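Local atomic coordinates of cytochrome P450 113A1 (Saccharopolyspora erythraea, PDB entry 2JJN), a protein that hydroxylates the macrolactone ring of erythromycin D at C-12 to give erythromycin C, as a heme-dependent cytochrome P450 monooxygenase of antibiotic biosynthesis. Residues T17-A25 with W44-H52; W33-P42 with W51-V59. The protein carries 2 engineered substitutions. All coordinates share one frame; numbering follows the deposited sequence.

Interaction 1 of 2, residues T17-A25 with W44-H52; sequences TIDEVPGMA and WQDRYGVWH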
loop_
_atom_site.group_PDB
_atom_site.type_symbol
_atom_site.label_atom_id
_atom_site.label_comp_id
_atom_site.label_asym_id
_atom_site.label_seq_id
_atom_site.Cartn_x
_atom_site.Cartn_y
_atom_site.Cartn_z
ATOM N N THR A 17 -8.775 -18.640 23.953
ATOM C CA THR A 17 -9.597 -19.056 22.784
ATOM C C THR A 17 -8.765 -18.995 21.514
ATOM O O THR A 17 -7.582 -19.360 21.511
ATOM C CB THR A 17 -10.828 -18.129 22.597
ATOM O OG1 THR A 17 -11.436 -17.854 23.868
ATOM C CG2 THR A 17 -11.852 -18.800 21.696
ATOM N N ILE A 18 -9.428 -18.838 20.404
ATOM C CA ILE A 18 -8.818 -18.083 19.316
ATOM C C ILE A 18 -9.054 -16.587 19.482
ATOM O O ILE A 18 -10.111 -16.071 19.119
ATOM C CB ILE A 18 -9.363 -18.531 17.946
ATOM C CG1 ILE A 18 -10.875 -18.306 17.874
ATOM C CG2 ILE A 18 -9.024 -19.991 17.689
ATOM C CD1 ILE A 18 -11.546 -19.029 16.727
ATOM N N ASP A 19 -8.045 -15.858 20.031
ATOM C CA ASP A 19 -8.260 -14.508 20.510
ATOM C C ASP A 19 -7.290 -13.579 19.821
ATOM O O ASP A 19 -6.934 -12.524 20.344
ATOM C CB ASP A 19 -8.159 -14.473 22.034
ATOM C CG ASP A 19 -6.935 -15.208 22.559
ATOM O OD1 ASP A 19 -6.053 -15.587 21.746
ATOM O OD2 ASP A 19 -6.860 -15.395 23.785
ATOM N N GLU A 20 -6.856 -13.991 18.628
ATOM C CA GLU A 20 -6.198 -13.043 17.714
ATOM C C GLU A 20 -6.491 -13.418 16.247
ATOM O O GLU A 20 -6.852 -14.563 15.931
ATOM C CB GLU A 20 -4.711 -12.825 18.060
ATOM C CG GLU A 20 -3.957 -14.092 18.483
ATOM C CD GLU A 20 -2.483 -13.856 18.847
ATOM O OE1 GLU A 20 -1.866 -12.878 18.361
ATOM O OE2 GLU A 20 -1.940 -14.690 19.602
ATOM N N VAL A 21 -6.425 -12.430 15.364
ATOM C CA VAL A 21 -6.762 -12.655 13.973
ATOM C C VAL A 21 -5.890 -13.786 13.416
ATOM O O VAL A 21 -4.714 -13.897 13.802
ATOM C CB VAL A 21 -6.594 -11.375 13.117
ATOM C CG1 VAL A 21 -7.324 -10.189 13.760
ATOM C CG2 VAL A 21 -5.117 -11.038 12.918
ATOM N N PRO A 22 -6.445 -14.621 12.506
ATOM C CA PRO A 22 -5.553 -15.575 11.815
ATOM C C PRO A 22 -4.487 -14.839 10.973
ATOM O O PRO A 22 -4.652 -13.644 10.670
ATOM C CB PRO A 22 -6.504 -16.383 10.914
ATOM C CG PRO A 22 -7.873 -16.167 11.454
ATOM C CD PRO A 22 -7.855 -14.785 12.100
ATOM N N GLY A 23 -3.369 -15.504 10.678
ATOM C CA GLY A 23 -2.277 -14.843 9.943
ATOM C C GLY A 23 -2.649 -14.553 8.492
ATOM O O GLY A 23 -3.632 -15.098 7.959
ATOM N N MET A 24 -1.866 -13.699 7.840
ATOM C CA MET A 24 -2.211 -13.292 6.454
ATOM C C MET A 24 -1.828 -14.333 5.442
ATOM O O MET A 24 -2.329 -14.311 4.346
ATOM C CB MET A 24 -1.525 -11.992 6.046
ATOM C CG MET A 24 -1.740 -10.819 6.971
ATOM S SD MET A 24 -3.422 -10.146 6.765
ATOM C CE MET A 24 -3.227 -8.679 7.757
ATOM N N ALA A 25 -0.914 -15.239 5.782
ATOM C CA ALA A 25 -0.363 -16.139 4.767
ATOM C C ALA A 25 -1.336 -17.139 4.199
ATOM O O ALA A 25 -1.252 -17.477 3.015
ATOM C CB ALA A 25 0.839 -16.853 5.308
ATOM N N TRP A 44 -15.063 -6.849 17.008
ATOM C CA TRP A 44 -14.479 -7.911 17.817
ATOM C C TRP A 44 -13.271 -7.359 18.584
ATOM O O TRP A 44 -12.468 -6.607 18.031
ATOM C CB TRP A 44 -13.982 -9.038 16.892
ATOM C CG TRP A 44 -13.269 -10.124 17.605
ATOM C CD1 TRP A 44 -13.778 -10.942 18.578
ATOM C CD2 TRP A 44 -11.925 -10.553 17.360
ATOM N NE1 TRP A 44 -12.787 -11.837 18.996
ATOM C CE2 TRP A 44 -11.654 -11.624 18.249
ATOM C CE3 TRP A 44 -10.926 -10.119 16.495
ATOM C CZ2 TRP A 44 -10.383 -12.276 18.278
ATOM C CZ3 TRP A 44 -9.678 -10.742 16.522
ATOM C CH2 TRP A 44 -9.413 -11.807 17.421
ATOM N N GLN A 45 -13.126 -7.749 19.850
ATOM C CA GLN A 45 -12.026 -7.279 20.684
ATOM C C GLN A 45 -11.090 -8.445 20.890
ATOM O O GLN A 45 -11.516 -9.510 21.349
ATOM C CB GLN A 45 -12.614 -6.877 22.044
ATOM C CG GLN A 45 -11.563 -6.358 23.023
ATOM C CD GLN A 45 -12.128 -6.108 24.420
ATOM O OE1 GLN A 45 -11.607 -5.263 25.229
ATOM N NE2 GLN A 45 -13.162 -6.818 24.738
ATOM N N ASP A 46 -9.827 -8.282 20.507
ATOM C CA ASP A 46 -8.831 -9.340 20.634
ATOM C C ASP A 46 -8.147 -9.400 21.999
ATOM O O ASP A 46 -8.461 -8.609 22.905
ATOM C CB ASP A 46 -7.834 -9.333 19.452
ATOM C CG ASP A 46 -6.801 -8.226 19.521
ATOM O OD1 ASP A 46 -6.583 -7.653 20.629
ATOM O OD2 ASP A 46 -6.212 -7.984 18.430
ATOM N N ARG A 47 -7.216 -10.360 22.127
ATOM C CA ARG A 47 -6.612 -10.578 23.458
ATOM C C ARG A 47 -5.699 -9.445 23.894
ATOM O O ARG A 47 -5.283 -9.386 25.086
ATOM C CB ARG A 47 -5.858 -11.911 23.481
ATOM C CG ARG A 47 -4.612 -11.938 22.641
ATOM C CD ARG A 47 -3.884 -13.283 22.932
ATOM N NE ARG A 47 -2.461 -13.229 22.684
ATOM C CZ ARG A 47 -1.505 -13.502 23.575
ATOM N NH1 ARG A 47 -1.802 -13.865 24.820
ATOM N NH2 ARG A 47 -0.230 -13.436 23.202
ATOM N N TYR A 48 -5.335 -8.570 22.953
ATOM C CA TYR A 48 -4.492 -7.420 23.290
ATOM C C TYR A 48 -5.347 -6.195 23.560
ATOM O O TYR A 48 -4.816 -5.119 23.776
ATOM C CB TYR A 48 -3.535 -7.126 22.144
ATOM C CG TYR A 48 -2.680 -8.306 21.756
ATOM C CD1 TYR A 48 -2.892 -8.963 20.571
ATOM C CD2 TYR A 48 -1.692 -8.784 22.629
ATOM C CE1 TYR A 48 -2.121 -10.075 20.211
ATOM C CE2 TYR A 48 -0.925 -9.880 22.286
ATOM C CZ TYR A 48 -1.152 -10.514 21.073
ATOM O OH TYR A 48 -0.418 -11.624 20.715
ATOM N N GLY A 49 -6.681 -6.357 23.515
ATOM C CA GLY A 49 -7.581 -5.192 23.715
ATOM C C GLY A 49 -7.656 -4.294 22.493
ATOM O O GLY A 49 -8.066 -3.132 22.595
ATOM N N VAL A 50 -7.298 -4.859 21.338
ATOM C CA VAL A 50 -7.403 -4.160 20.048
ATOM C C VAL A 50 -8.704 -4.599 19.398
ATOM O O VAL A 50 -9.045 -5.771 19.415
ATOM C CB VAL A 50 -6.210 -4.519 19.127
ATOM C CG1 VAL A 50 -6.405 -3.865 17.780
ATOM C CG2 VAL A 50 -4.924 -4.029 19.752
ATOM N N TRP A 51 -9.429 -3.642 18.827
ATOM C CA TRP A 51 -10.743 -3.929 18.276
ATOM C C TRP A 51 -10.627 -4.028 16.780
ATOM O O TRP A 51 -9.621 -3.547 16.155
ATOM C CB TRP A 51 -11.692 -2.779 18.640
ATOM C CG TRP A 51 -12.003 -2.797 20.121
ATOM C CD1 TRP A 51 -11.185 -2.395 21.153
ATOM C CD2 TRP A 51 -13.193 -3.299 20.732
ATOM N NE1 TRP A 51 -11.810 -2.591 22.370
ATOM C CE2 TRP A 51 -13.045 -3.140 22.140
ATOM C CE3 TRP A 51 -14.385 -3.870 20.222
ATOM C CZ2 TRP A 51 -14.043 -3.509 23.051
ATOM C CZ3 TRP A 51 -15.388 -4.219 21.129
ATOM C CH2 TRP A 51 -15.216 -4.021 22.528
ATOM N N HIS A 52 -11.538 -4.786 16.202
ATOM C CA HIS A 52 -11.474 -5.060 14.782
ATOM C C HIS A 52 -12.880 -4.879 14.208
ATOM O O HIS A 52 -13.866 -5.389 14.785
ATOM C CB HIS A 52 -11.087 -6.529 14.588
ATOM C CG HIS A 52 -9.708 -6.817 15.064
ATOM N ND1 HIS A 52 -8.617 -6.842 14.214
ATOM C CD2 HIS A 52 -9.241 -7.066 16.311
ATOM C CE1 HIS A 52 -7.524 -7.095 14.934
ATOM N NE2 HIS A 52 -7.879 -7.253 16.199
HETATM O O HOH W 1 -5.236 -10.074 16.884
#
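The Trp-44 indole meets the 17-25 loop with the rim of its six-membered ring: CH2 lies 3.5 Å from Glu-20 CA, and CZ3 touches Val-21 CG1, all near the ring plane, while one indole face carries Asp-46 CA. The Tyr-48 ring has Arg-47 CG over the centre of one face and Glu-20 OE1 at its edge. CG1 of Val-21 also presses on His-52 CE1 at 3.3 Å, from an oblique direction. Glu-20, extended beyond CG, accepts the Tyr-48 hydroxyl, OH to OE1 3.0 Å, from above its carboxylate plane, and its OE2 forms a long salt bridge to Arg-47 NE at 3.5 Å. Arg-47 N, inside the Asp-46 to Gly-49 type I turn, donates to Asp-19 O at 2.8 Å. Asp-46 holds the hairpin: OD1 takes Tyr-48 N (an Asx turn) and Val-50 N from opposite faces of its plane, and OD2 accepts a nearly straight bond (175°) from His-52 NE2 at 2.9 Å. A water links OD2 onward to Val-21 N. Four donors should thus stabilise the buried Asp-46 charge and fix the turn; the water carries this to the loop, which the direct bonds of Asp-19 and Glu-20 join to the hairpin.

Interaction 2 of 2, residues W33-P42 with W51-V59; sequences WLGTMREKQP and WHVFRHADV. With SO4 (sulfate ion), chain E; SO4 (sulfate ion), chain G.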
loop_
_atom_site.group_PDB
_atom_site.type_symbol
_atom_site.label_atom_id
_atom_site.label_comp_id
_atom_site.label_asym_id
_atom_site.label_seq_id
_atom_site.Cartn_x
_atom_site.Cartn_y
_atom_site.Cartn_z
ATOM N N TRP A 33 -12.662 -16.897 7.755
ATOM C CA TRP A 33 -12.837 -16.350 9.101
ATOM C C TRP A 33 -13.478 -14.971 9.072
ATOM O O TRP A 33 -14.400 -14.682 9.843
ATOM C CB TRP A 33 -11.509 -16.351 9.838
ATOM C CG TRP A 33 -11.556 -15.895 11.266
ATOM C CD1 TRP A 33 -11.840 -16.678 12.367
ATOM C CD2 TRP A 33 -11.256 -14.588 11.755
ATOM N NE1 TRP A 33 -11.732 -15.924 13.514
ATOM C CE2 TRP A 33 -11.401 -14.637 13.173
ATOM C CE3 TRP A 33 -10.898 -13.377 11.153
ATOM C CZ2 TRP A 33 -11.189 -13.516 13.994
ATOM C CZ3 TRP A 33 -10.705 -12.226 11.992
ATOM C CH2 TRP A 33 -10.824 -12.336 13.397
ATOM N N LEU A 34 -12.957 -14.098 8.224
ATOM C CA LEU A 34 -13.562 -12.772 8.108
ATOM C C LEU A 34 -15.035 -12.869 7.753
ATOM O O LEU A 34 -15.840 -12.090 8.290
ATOM C CB LEU A 34 -12.838 -11.988 7.017
ATOM C CG LEU A 34 -11.387 -11.625 7.367
ATOM C CD1 LEU A 34 -10.672 -11.000 6.132
ATOM C CD2 LEU A 34 -11.300 -10.663 8.566
ATOM N N GLY A 35 -15.391 -13.799 6.842
ATOM C CA GLY A 35 -16.798 -14.052 6.503
ATOM C C GLY A 35 -17.620 -14.400 7.735
ATOM O O GLY A 35 -18.703 -13.841 7.980
ATOM N N THR A 36 -17.104 -15.289 8.545
ATOM C CA THR A 36 -17.847 -15.692 9.740
ATOM C C THR A 36 -18.000 -14.524 10.713
ATOM O O THR A 36 -19.048 -14.378 11.367
ATOM C CB THR A 36 -17.209 -16.895 10.432
ATOM O OG1 THR A 36 -15.896 -16.561 10.903
ATOM C CG2 THR A 36 -17.168 -18.102 9.490
ATOM N N MET A 37 -16.978 -13.687 10.819
ATOM C CA MET A 37 -17.023 -12.578 11.757
ATOM C C MET A 37 -17.963 -11.500 11.256
ATOM O O MET A 37 -18.697 -10.899 12.049
ATOM C CB MET A 37 -15.617 -11.982 11.965
ATOM C CG MET A 37 -14.578 -12.973 12.589
ATOM S SD MET A 37 -15.116 -13.529 14.233
ATOM C CE MET A 37 -14.616 -12.067 15.151
ATOM N N ARG A 38 -17.974 -11.257 9.956
ATOM C CA ARG A 38 -18.992 -10.317 9.430
ATOM C C ARG A 38 -20.409 -10.745 9.822
ATOM O O ARG A 38 -21.248 -9.915 10.189
ATOM C CB ARG A 38 -18.927 -10.197 7.918
ATOM C CG ARG A 38 -17.738 -9.401 7.402
ATOM C CD ARG A 38 -17.950 -8.947 5.908
ATOM N NE ARG A 38 -18.100 -10.119 5.035
ATOM C CZ ARG A 38 -17.099 -10.890 4.581
ATOM N NH1 ARG A 38 -15.837 -10.636 4.918
ATOM N NH2 ARG A 38 -17.344 -11.950 3.782
ATOM N N GLU A 39 -20.660 -12.060 9.721
ATOM C CA GLU A 39 -21.973 -12.587 10.099
ATOM C C GLU A 39 -22.262 -12.541 11.596
ATOM O O GLU A 39 -23.307 -12.026 12.009
ATOM C CB GLU A 39 -22.208 -13.983 9.513
ATOM C CG GLU A 39 -23.546 -14.609 9.949
ATOM C CD GLU A 39 -23.722 -16.077 9.527
ATOM O OE1 GLU A 39 -23.188 -16.484 8.475
ATOM O OE2 GLU A 39 -24.448 -16.814 10.238
ATOM N N LYS A 40 -21.321 -13.045 12.406
ATOM C CA LYS A 40 -21.580 -13.362 13.801
ATOM C C LYS A 40 -20.965 -12.407 14.820
ATOM O O LYS A 40 -21.400 -12.388 15.971
ATOM C CB LYS A 40 -21.116 -14.802 14.077
ATOM C CG LYS A 40 -21.992 -15.855 13.393
ATOM C CD LYS A 40 -21.607 -17.279 13.753
ATOM C CE LYS A 40 -22.673 -18.241 13.247
ATOM N NZ LYS A 40 -22.207 -19.646 13.104
ATOM N N GLN A 41 -19.905 -11.661 14.447
ATOM C CA GLN A 41 -19.213 -10.838 15.446
ATOM C C GLN A 41 -18.493 -9.716 14.664
ATOM O O GLN A 41 -17.277 -9.692 14.540
ATOM C CB GLN A 41 -18.204 -11.698 16.225
ATOM C CG GLN A 41 -17.585 -11.036 17.439
ATOM C CD GLN A 41 -18.502 -11.008 18.648
ATOM O OE1 GLN A 41 -18.205 -11.648 19.681
ATOM N NE2 GLN A 41 -19.604 -10.256 18.545
ATOM N N PRO A 42 -19.284 -8.782 14.135
ATOM C CA PRO A 42 -18.752 -7.794 13.203
ATOM C C PRO A 42 -17.862 -6.724 13.845
ATOM O O PRO A 42 -17.134 -6.042 13.111
ATOM C CB PRO A 42 -20.009 -7.127 12.628
ATOM C CG PRO A 42 -21.051 -7.284 13.727
ATOM C CD PRO A 42 -20.757 -8.692 14.294
ATOM N N TRP A 51 -9.429 -3.642 18.827
ATOM C CA TRP A 51 -10.743 -3.929 18.276
ATOM C C TRP A 51 -10.627 -4.028 16.780
ATOM O O TRP A 51 -9.621 -3.547 16.155
ATOM C CB TRP A 51 -11.692 -2.779 18.640
ATOM C CG TRP A 51 -12.003 -2.797 20.121
ATOM C CD1 TRP A 51 -11.185 -2.395 21.153
ATOM C CD2 TRP A 51 -13.193 -3.299 20.732
ATOM N NE1 TRP A 51 -11.810 -2.591 22.370
ATOM C CE2 TRP A 51 -13.045 -3.140 22.140
ATOM C CE3 TRP A 51 -14.385 -3.870 20.222
ATOM C CZ2 TRP A 51 -14.043 -3.509 23.051
ATOM C CZ3 TRP A 51 -15.388 -4.219 21.129
ATOM C CH2 TRP A 51 -15.216 -4.021 22.528
ATOM N N HIS A 52 -11.538 -4.786 16.202
ATOM C CA HIS A 52 -11.474 -5.060 14.782
ATOM C C HIS A 52 -12.880 -4.879 14.208
ATOM O O HIS A 52 -13.866 -5.389 14.785
ATOM C CB HIS A 52 -11.087 -6.529 14.588
ATOM C CG HIS A 52 -9.708 -6.817 15.064
ATOM N ND1 HIS A 52 -8.617 -6.842 14.214
ATOM C CD2 HIS A 52 -9.241 -7.066 16.311
ATOM C CE1 HIS A 52 -7.524 -7.095 14.934
ATOM N NE2 HIS A 52 -7.879 -7.253 16.199
ATOM N N VAL A 53 -12.941 -4.239 13.038
ATOM C CA VAL A 53 -14.224 -3.892 12.430
ATOM C C VAL A 53 -14.258 -4.548 11.045
ATOM O O VAL A 53 -13.347 -4.340 10.233
ATOM C CB VAL A 53 -14.356 -2.374 12.343
ATOM C CG1 VAL A 53 -15.606 -2.009 11.558
ATOM C CG2 VAL A 53 -14.458 -1.844 13.792
ATOM N N PHE A 54 -15.301 -5.357 10.793
ATOM C CA PHE A 54 -15.318 -6.235 9.611
ATOM C C PHE A 54 -16.285 -5.888 8.477
ATOM O O PHE A 54 -16.056 -6.266 7.331
ATOM C CB PHE A 54 -15.585 -7.696 10.032
ATOM C CG PHE A 54 -14.539 -8.225 10.990
ATOM C CD1 PHE A 54 -14.859 -8.481 12.317
ATOM C CD2 PHE A 54 -13.235 -8.342 10.579
ATOM C CE1 PHE A 54 -13.894 -8.971 13.197
ATOM C CE2 PHE A 54 -12.230 -8.829 11.458
ATOM C CZ PHE A 54 -12.576 -9.140 12.791
ATOM N N ARG A 55 -17.371 -5.208 8.783
ATOM C CA ARG A 55 -18.370 -4.959 7.731
ATOM C C ARG A 55 -18.086 -3.678 6.965
ATOM O O ARG A 55 -17.609 -2.700 7.547
ATOM C CB ARG A 55 -19.762 -4.849 8.363
ATOM C CG ARG A 55 -20.286 -6.191 8.841
ATOM C CD ARG A 55 -21.681 -6.034 9.422
ATOM N NE ARG A 55 -22.153 -7.297 9.959
ATOM C CZ ARG A 55 -23.123 -7.362 10.864
ATOM N NH1 ARG A 55 -23.683 -6.218 11.316
ATOM N NH2 ARG A 55 -23.535 -8.558 11.315
ATOM N N HIS A 56 -18.437 -3.667 5.675
ATOM C CA HIS A 56 -18.096 -2.542 4.831
ATOM C C HIS A 56 -18.625 -1.209 5.385
ATOM O O HIS A 56 -17.899 -0.215 5.491
ATOM C CB HIS A 56 -18.696 -2.790 3.443
ATOM C CG HIS A 56 -18.376 -1.725 2.448
ATOM N ND1 HIS A 56 -19.208 -0.635 2.248
ATOM C CD2 HIS A 56 -17.370 -1.612 1.545
ATOM C CE1 HIS A 56 -18.701 0.124 1.289
ATOM N NE2 HIS A 56 -17.592 -0.434 0.848
ATOM N N ALA A 57 -19.914 -1.159 5.749
ATOM C CA ALA A 57 -20.442 0.104 6.206
ATOM C C ALA A 57 -19.737 0.594 7.468
ATOM O O ALA A 57 -19.591 1.790 7.670
ATOM C CB ALA A 57 -21.943 -0.028 6.480
ATOM N N ASP A 58 -19.386 -0.339 8.349
ATOM C CA ASP A 58 -18.750 0.031 9.630
ATOM C C ASP A 58 -17.297 0.464 9.419
ATOM O O ASP A 58 -16.827 1.392 10.101
ATOM C CB ASP A 58 -18.810 -1.154 10.592
ATOM C CG ASP A 58 -20.271 -1.519 10.984
ATOM O OD1 ASP A 58 -21.120 -0.572 10.934
ATOM O OD2 ASP A 58 -20.523 -2.722 11.232
ATOM N N VAL A 59 -16.602 -0.191 8.487
ATOM C CA VAL A 59 -15.238 0.273 8.127
ATOM C C VAL A 59 -15.312 1.706 7.603
ATOM O O VAL A 59 -14.520 2.575 7.999
ATOM C CB VAL A 59 -14.642 -0.659 7.083
ATOM C CG1 VAL A 59 -13.415 0.008 6.367
ATOM C CG2 VAL A 59 -14.280 -2.025 7.723
HETATM S S SO4 E . -26.238 -7.502 13.929
HETATM O O1 SO4 E . -25.673 -8.590 13.126
HETATM O O2 SO4 E . -26.063 -7.817 15.345
HETATM O O3 SO4 E . -27.658 -7.342 13.618
HETATM O O4 SO4 E . -25.523 -6.244 13.701
HETATM S S SO4 G . -15.901 0.558 -2.475
HETATM O O1 SO4 G . -14.526 0.019 -2.685
HETATM O O2 SO4 G . -16.187 0.759 -1.055
HETATM O O3 SO4 G . -16.980 -0.274 -3.014
HETATM O O4 SO4 G . -16.047 1.898 -3.025
HETATM O O HOH W 2 -18.325 -4.336 11.312
#
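Helix 27-40 packs here against the end of the hairpin strand 51-53, where the chain turns into helix 56-64 of the P450 fold, and Phe-54 is the side chain wedged between them. With CG anti to its own carbonyl carbon (chi1 -59°), its ring enters among Trp-33, Leu-34 and Met-37. Met-37 CB lies over one face in a CH-pi contact, 3.9 Å from the ring centroid; Leu-34 CD2 reaches CE2 of Phe-54 at 3.5 Å, and the Trp-33 ring meets CZ obliquely, its plane perpendicular to that of Phe-54. Gln-41 O sits at the ring edge. The backbone of Phe-54 is fixed as well, its N donating to Pro-42 O at 3.0 Å. Arg-55, extended from CG to NE, runs alongside Pro-42, whose CG covers one guanidinium face over its centre. Side-on, NE and NH2 of Arg-55 both grip Arg-38 O, the NE bond being 2.8 Å, near the C-terminal end of the helix. NH1 and NH2 also hydrogen-bond the sulfate of chain E, a probable crystallisation additive, with NH2 to O1 at 2.8 Å. A water joins Pro-42 O, Arg-55 N and Asp-58 OD2. Beyond the contact, Ser-318 OG of helix 316-320 hydrogen-bonds both Phe-54 O and Arg-38 NH1, and Trp-315 of strand 311-315 packs on Phe-54, so helix 27-40 lies against the sheet and the helix that follows this strand.

Interactions 1 and 2, centred about 12 Å apart, share Trp-51 and His-52 and interlock along the chain, since 33-42 lies between the two segments of interaction 1. Trp-44 joins them: its CZ3 packs 3.7 Å from Trp-33 CH2, its CG 3.4 Å from Met-37 CE and its CB 3.7 Å from Phe-54 CE1. Pro-22 CD of the loop also packs on Trp-33 CD2. Trp-315 of strand 311-315 serves both sides, hydrogen-bonding His-52 ND1 through its NE1 and meeting Phe-54. The His-52 side chain is about 7 Å from that of substrate-binding Gln-292, and that of Val-53 about 13 Å from the heme, so shared strand 51-53 comes nearest, and the contacts lie outside the heme pocket.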